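Local coordinates for brain-specific angiogenesis inhibitor 1-associated protein 2-like protein 2 (PDB 3OK8) that binds phosphoinositides without clear preference and shapes membranes into planar or gently curved structures, this chain being its dimeric I-BAR (IMD) domain, at residues L103-K108 with Y186-E191; E125-H130 with Q168-E173. All coordinates share one frame; numbering follows the deposited sequence.

Interaction 1. Residues L103-K108 with Y186-E191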
loop_
_atom_site.group_PDB
_atom_site.type_symbol
_atom_site.label_atom_id
_atom_site.label_comp_id
_atom_site.label_asym_id
_atom_site.label_seq_id
_atom_site.Cartn_x
_atom_site.Cartn_y
_atom_site.Cartn_z
ATOM N N LEU A 103 -13.128 12.031 3.703
ATOM C CA LEU A 103 -12.433 13.278 3.401
ATOM C C LEU A 103 -13.300 14.387 2.783
ATOM O O LEU A 103 -13.087 15.560 3.079
ATOM C CB LEU A 103 -11.197 12.997 2.537
ATOM C CG LEU A 103 -9.828 12.811 3.209
ATOM C CD1 LEU A 103 -9.923 12.306 4.631
ATOM C CD2 LEU A 103 -8.922 11.884 2.374
ATOM N N GLN A 104 -14.263 14.037 1.934
ATOM C CA GLN A 104 -15.176 15.049 1.388
ATOM C C GLN A 104 -16.201 15.459 2.444
ATOM O O GLN A 104 -16.793 16.547 2.394
ATOM C CB GLN A 104 -15.906 14.529 0.152
ATOM C CG GLN A 104 -15.058 14.439 -1.101
ATOM C CD GLN A 104 -15.844 13.888 -2.287
ATOM O OE1 GLN A 104 -15.266 13.427 -3.263
ATOM N NE2 GLN A 104 -17.170 13.937 -2.201
ATOM N N HIS A 105 -16.413 14.574 3.407
ATOM C CA HIS A 105 -17.382 14.838 4.457
ATOM C C HIS A 105 -16.895 15.931 5.409
ATOM O O HIS A 105 -17.630 16.873 5.723
ATOM C CB HIS A 105 -17.687 13.553 5.228
ATOM C CG HIS A 105 -18.979 13.601 5.976
ATOM N ND1 HIS A 105 -19.044 13.829 7.334
ATOM C CD2 HIS A 105 -20.259 13.470 5.554
ATOM C CE1 HIS A 105 -20.308 13.827 7.718
ATOM N NE2 HIS A 105 -21.065 13.611 6.657
ATOM N N MET A 106 -15.655 15.803 5.863
ATOM C CA MET A 106 -15.103 16.744 6.822
ATOM C C MET A 106 -14.960 18.150 6.250
ATOM O O MET A 106 -15.387 19.114 6.878
ATOM C CB MET A 106 -13.771 16.248 7.374
ATOM C CG MET A 106 -13.907 15.141 8.408
ATOM S SD MET A 106 -12.306 14.370 8.765
ATOM C CE MET A 106 -12.825 12.836 9.538
ATOM N N GLU A 107 -14.375 18.287 5.064
ATOM C CA GLU A 107 -14.227 19.623 4.480
ATOM C C GLU A 107 -15.577 20.265 4.126
ATOM O O GLU A 107 -15.702 21.489 4.081
ATOM C CB GLU A 107 -13.270 19.602 3.278
ATOM C CG GLU A 107 -13.514 18.472 2.282
ATOM C CD GLU A 107 -14.579 18.815 1.243
ATOM O OE1 GLU A 107 -15.121 19.950 1.298
ATOM O OE2 GLU A 107 -14.859 17.947 0.369
ATOM N N LYS A 108 -16.586 19.433 3.899
ATOM C CA LYS A 108 -17.907 19.913 3.505
ATOM C C LYS A 108 -18.707 20.400 4.708
ATOM O O LYS A 108 -19.600 21.239 4.581
ATOM C CB LYS A 108 -18.680 18.798 2.796
ATOM C CG LYS A 108 -19.511 19.281 1.617
ATOM C CD LYS A 108 -20.743 18.419 1.362
ATOM C CE LYS A 108 -21.804 19.223 0.615
ATOM N NZ LYS A 108 -21.220 20.064 -0.480
ATOM N N TYR A 186 -16.219 13.079 18.899
ATOM C CA TYR A 186 -15.250 11.982 18.948
ATOM C C TYR A 186 -15.813 10.710 18.311
ATOM O O TYR A 186 -15.157 10.058 17.481
ATOM C CB TYR A 186 -14.793 11.695 20.366
ATOM C CG TYR A 186 -13.849 12.746 20.892
ATOM C CD1 TYR A 186 -12.592 12.898 20.334
ATOM C CD2 TYR A 186 -14.213 13.592 21.944
ATOM C CE1 TYR A 186 -11.715 13.849 20.790
ATOM C CE2 TYR A 186 -13.333 14.560 22.411
ATOM C CZ TYR A 186 -12.078 14.677 21.825
ATOM O OH TYR A 186 -11.185 15.617 22.256
ATOM N N ARG A 187 -17.035 10.365 18.702
ATOM C CA ARG A 187 -17.709 9.180 18.186
ATOM C C ARG A 187 -17.828 9.175 16.667
ATOM O O ARG A 187 -17.743 8.123 16.049
ATOM C CB ARG A 187 -19.102 9.037 18.805
ATOM C CG ARG A 187 -20.000 8.030 18.098
ATOM C CD ARG A 187 -21.249 7.670 18.925
ATOM N NE ARG A 187 -20.891 6.945 20.140
ATOM C CZ ARG A 187 -21.160 7.353 21.378
ATOM N NH1 ARG A 187 -20.760 6.613 22.410
ATOM N NH2 ARG A 187 -21.827 8.487 21.582
ATOM N N PHE A 188 -18.063 10.340 16.077
ATOM C CA PHE A 188 -18.230 10.447 14.636
ATOM C C PHE A 188 -16.890 10.185 13.952
ATOM O O PHE A 188 -16.848 9.618 12.871
ATOM C CB PHE A 188 -18.761 11.831 14.261
ATOM C CG PHE A 188 -18.285 12.342 12.911
ATOM C CD1 PHE A 188 -17.009 12.893 12.766
ATOM C CD2 PHE A 188 -19.125 12.304 11.800
ATOM C CE1 PHE A 188 -16.576 13.376 11.540
ATOM C CE2 PHE A 188 -18.703 12.786 10.573
ATOM C CZ PHE A 188 -17.423 13.320 10.436
ATOM N N LEU A 189 -15.800 10.603 14.592
ATOM C CA LEU A 189 -14.460 10.391 14.062
ATOM C C LEU A 189 -14.132 8.910 14.148
ATOM O O LEU A 189 -13.688 8.287 13.171
ATOM C CB LEU A 189 -13.439 11.225 14.840
ATOM C CG LEU A 189 -12.086 11.491 14.184
ATOM C CD1 LEU A 189 -12.281 12.026 12.765
ATOM C CD2 LEU A 189 -11.254 12.468 15.025
ATOM N N ALA A 190 -14.389 8.336 15.316
ATOM C CA ALA A 190 -14.206 6.910 15.515
ATOM C C ALA A 190 -15.069 6.052 14.573
ATOM O O ALA A 190 -14.622 5.012 14.105
ATOM C CB ALA A 190 -14.453 6.538 16.968
ATOM N N GLU A 191 -16.294 6.480 14.289
ATOM C CA GLU A 191 -17.199 5.668 13.465
ATOM C C GLU A 191 -16.745 5.666 12.005
ATOM O O GLU A 191 -16.674 4.613 11.374
ATOM C CB GLU A 191 -18.653 6.145 13.577
ATOM C CG GLU A 191 -19.256 5.997 14.997
ATOM C CD GLU A 191 -20.766 6.291 15.074
ATOM O OE1 GLU A 191 -21.315 6.972 14.180
ATOM O OE2 GLU A 191 -21.413 5.850 16.051
#

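Interaction 2. Residues E125-H130 with Q168-E173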
loop_
_atom_site.group_PDB
_atom_site.type_symbol
_atom_site.label_atom_id
_atom_site.label_comp_id
_atom_site.label_asym_id
_atom_site.label_seq_id
_atom_site.Cartn_x
_atom_site.Cartn_y
_atom_site.Cartn_z
ATOM N N GLU A 125 -23.951 31.167 26.646
ATOM C CA GLU A 125 -23.388 32.301 27.363
ATOM C C GLU A 125 -24.440 33.382 27.637
ATOM O O GLU A 125 -24.585 33.849 28.768
ATOM C CB GLU A 125 -22.205 32.892 26.611
ATOM C CG GLU A 125 -21.279 33.674 27.518
ATOM C CD GLU A 125 -20.191 34.398 26.760
ATOM O OE1 GLU A 125 -19.724 33.869 25.723
ATOM O OE2 GLU A 125 -19.804 35.497 27.209
ATOM N N ILE A 126 -25.174 33.765 26.597
ATOM C CA ILE A 126 -26.162 34.825 26.694
ATOM C C ILE A 126 -27.279 34.495 27.678
ATOM O O ILE A 126 -27.761 35.376 28.375
ATOM C CB ILE A 126 -26.766 35.169 25.320
ATOM C CG1 ILE A 126 -27.507 36.506 25.382
ATOM C CG2 ILE A 126 -27.695 34.067 24.850
ATOM C CD1 ILE A 126 -28.100 36.941 24.055
ATOM N N GLU A 127 -27.696 33.235 27.745
ATOM C CA GLU A 127 -28.751 32.873 28.683
ATOM C C GLU A 127 -28.225 32.882 30.103
ATOM O O GLU A 127 -28.948 33.232 31.028
ATOM C CB GLU A 127 -29.376 31.512 28.373
ATOM C CG GLU A 127 -30.474 31.150 29.369
ATOM C CD GLU A 127 -31.307 29.934 28.984
ATOM O OE1 GLU A 127 -32.207 29.581 29.775
ATOM O OE2 GLU A 127 -31.076 29.331 27.909
ATOM N N TYR A 128 -26.964 32.498 30.272
ATOM C CA TYR A 128 -26.333 32.508 31.583
ATOM C C TYR A 128 -26.245 33.936 32.122
ATOM O O TYR A 128 -26.584 34.202 33.272
ATOM C CB TYR A 128 -24.944 31.878 31.510
ATOM C CG TYR A 128 -24.213 31.810 32.832
ATOM C CD1 TYR A 128 -23.509 32.905 33.316
ATOM C CD2 TYR A 128 -24.215 30.647 33.587
ATOM C CE1 TYR A 128 -22.836 32.847 34.516
ATOM C CE2 TYR A 128 -23.542 30.578 34.785
ATOM C CZ TYR A 128 -22.856 31.682 35.244
ATOM O OH TYR A 128 -22.183 31.618 36.433
ATOM N N ARG A 129 -25.794 34.854 31.276
ATOM C CA ARG A 129 -25.698 36.257 31.651
ATOM C C ARG A 129 -27.044 36.843 32.119
ATOM O O ARG A 129 -27.090 37.594 33.090
ATOM C CB ARG A 129 -25.102 37.083 30.501
ATOM C CG ARG A 129 -23.623 37.488 30.667
ATOM C CD ARG A 129 -22.614 36.394 30.270
ATOM N NE ARG A 129 -21.939 35.792 31.424
ATOM C CZ ARG A 129 -20.695 36.077 31.808
ATOM N NH1 ARG A 129 -20.174 35.476 32.875
ATOM N NH2 ARG A 129 -19.970 36.958 31.129
ATOM N N HIS A 130 -28.132 36.498 31.438
ATOM C CA HIS A 130 -29.453 37.031 31.778
ATOM C C HIS A 130 -29.961 36.531 33.128
ATOM O O HIS A 130 -30.342 37.326 33.994
ATOM C CB HIS A 130 -30.467 36.685 30.689
ATOM C CG HIS A 130 -30.298 37.484 29.437
ATOM N ND1 HIS A 130 -29.135 38.159 29.138
ATOM C CD2 HIS A 130 -31.134 37.693 28.392
ATOM C CE1 HIS A 130 -29.266 38.764 27.971
ATOM N NE2 HIS A 130 -30.468 38.495 27.496
ATOM N N GLN A 168 -29.758 26.634 38.609
ATOM C CA GLN A 168 -29.041 25.398 38.904
ATOM C C GLN A 168 -29.377 24.348 37.851
ATOM O O GLN A 168 -28.492 23.657 37.344
ATOM C CB GLN A 168 -29.388 24.866 40.296
ATOM C CG GLN A 168 -28.681 25.585 41.438
ATOM C CD GLN A 168 -29.013 24.997 42.801
ATOM O OE1 GLN A 168 -30.170 24.700 43.095
ATOM N NE2 GLN A 168 -27.994 24.826 43.639
ATOM N N ALA A 169 -30.664 24.245 37.526
ATOM C CA ALA A 169 -31.150 23.293 36.536
ATOM C C ALA A 169 -30.510 23.536 35.180
ATOM O O ALA A 169 -29.921 22.628 34.604
ATOM C CB ALA A 169 -32.655 23.372 36.419
ATOM N N PHE A 170 -30.653 24.765 34.686
ATOM C CA PHE A 170 -30.098 25.216 33.408
ATOM C C PHE A 170 -28.589 24.991 33.299
ATOM O O PHE A 170 -28.116 24.354 32.370
ATOM C CB PHE A 170 -30.443 26.699 33.196
ATOM C CG PHE A 170 -29.486 27.444 32.290
ATOM C CD1 PHE A 170 -28.353 28.060 32.805
ATOM C CD2 PHE A 170 -29.744 27.567 30.935
ATOM C CE1 PHE A 170 -27.486 28.756 31.988
ATOM C CE2 PHE A 170 -28.881 28.262 30.115
ATOM C CZ PHE A 170 -27.750 28.861 30.642
ATOM N N VAL A 171 -27.844 25.522 34.256
ATOM C CA VAL A 171 -26.402 25.362 34.306
ATOM C C VAL A 171 -25.991 23.890 34.321
ATOM O O VAL A 171 -25.010 23.505 33.693
ATOM C CB VAL A 171 -25.823 26.086 35.545
ATOM C CG1 VAL A 171 -25.123 25.109 36.470
ATOM C CG2 VAL A 171 -24.920 27.243 35.139
ATOM N N SER A 172 -26.750 23.070 35.037
ATOM C CA SER A 172 -26.434 21.652 35.161
ATOM C C SER A 172 -26.713 20.931 33.848
ATOM O O SER A 172 -25.961 20.048 33.429
ATOM C CB SER A 172 -27.264 21.033 36.286
ATOM O OG SER A 172 -27.108 19.625 36.328
ATOM N N GLU A 173 -27.803 21.330 33.204
ATOM C CA GLU A 173 -28.228 20.737 31.945
ATOM C C GLU A 173 -27.300 21.128 30.789
ATOM O O GLU A 173 -27.054 20.332 29.879
ATOM C CB GLU A 173 -29.667 21.161 31.641
ATOM C CG GLU A 173 -30.153 20.813 30.244
ATOM C CD GLU A 173 -30.209 19.308 29.991
ATOM O OE1 GLU A 173 -30.617 18.571 30.919
ATOM O OE2 GLU A 173 -29.853 18.870 28.863
#

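Interaction 1. Residues L103-K108 with Y186-E191
Phe188 reaches from helix 153-217 toward His105 on helix 71-147, and the two rings meet rim to rim. Its leading atoms, CE2 and CZ, lie 3.4 and 3.5 Å from ND1 of His105, which sits at the edge of the phenyl ring and close to its plane. With the ring centroids 5.5 Å apart and the planes inclined by 29°, neither ring covers the face of the other, so this is side-by-side packing and not a stack. A long, flat phenylalanine suits a place where the segment axes come no closer than 12.5 Å, and a partly exposed histidine gives it an aromatic neighbour that can still border on solvent.

One residue on, Leu189 meets Met106, the pair whose CA atoms are nearest across the contact (9.7 Å). CD1 of Leu189 and CE of Met106 are in tight apolar contact at 3.4 Å, the two side chains crossing at about a right angle. Met106 holds CG anti to its carbonyl carbon (chi1 -76°) and stays extended beyond it; this carries the methyl across the interhelical gap, with CE also 4.3 Å from CE1 of Phe188. The unbranched, flexible thioether suits such a buried bridging role. Val33 and Leu29 of helix 5-66 pack on Met106 and Leu189 respectively, while Ile60 of the second subunit also touches Leu189.

No hydrogen bond crosses between the segments. Nearly antiparallel helices at 157°, joined by aromatic and aliphatic side chains and covered by a third helix, are what the three-helix bundle of an I-BAR domain is built from, here beside the antiparallel dimer interface.

Interaction 2. Residues E125-H130 with Q168-E173
Side-chain packing between two antiparallel helices of the bundle joins Glu127 and Tyr128 of helix 71-147 to Phe170 and Val171 of helix 153-217, well away from the chain centre. The helices cross at -158°, and no hydrogen bond links the segments. The Phe170 ring ends against the neighbouring backbone, its CZ 3.7 Å from Tyr128 N; a broad, flat phenylalanine can span from there to the Glu127 chain. Alongside it, Glu127 runs oppositely, CG anti to the backbone N (chi1 180°), its CB 3.7 Å from CE2 of Phe170 and its CG 3.8 Å from CZ. Glutamate suits this partly exposed place: its methylenes lie by the ring while OE1 forms a salt bridge with Arg131. An alanine at Glu127, lacking CG and the carboxylate, would probably leave a gap beside the Phe170 ring and Arg131 without this charged mate.

Val171, compact and branched, sets CG2 against the Tyr128 ring edge, 3.6 Å from CE2, where the pair's CA atoms are 7.6 Å apart. Tyrosine offers that edge while its hydroxyl makes a weak hydrogen bond to Met7 O of helix 5-66, whose Tyr11 and Phe10 meet Tyr128 and Val171 respectively, completing the three-helix bundle at this level.

In the fold
Interactions 1 and 2 are two rungs between the same pair of long antiparallel helices, 71-147 and 153-217, within a single IMD domain. Along the chain the order is 103-108, 125-130, 168-173, 186-191, so interaction 2 lies nearer the turn that joins the helices and interaction 1 farther from it. Their centres are 30 Å apart and their nearest atoms about 15 Å, without touching. Interaction 1 sits almost at the chain centre, where the second subunit packs alongside; interaction 2 lies farther out, with no other chain of the assembly touching its segments. Together they tie the two helices at points spread along an elongated, dimeric membrane-shaping rod.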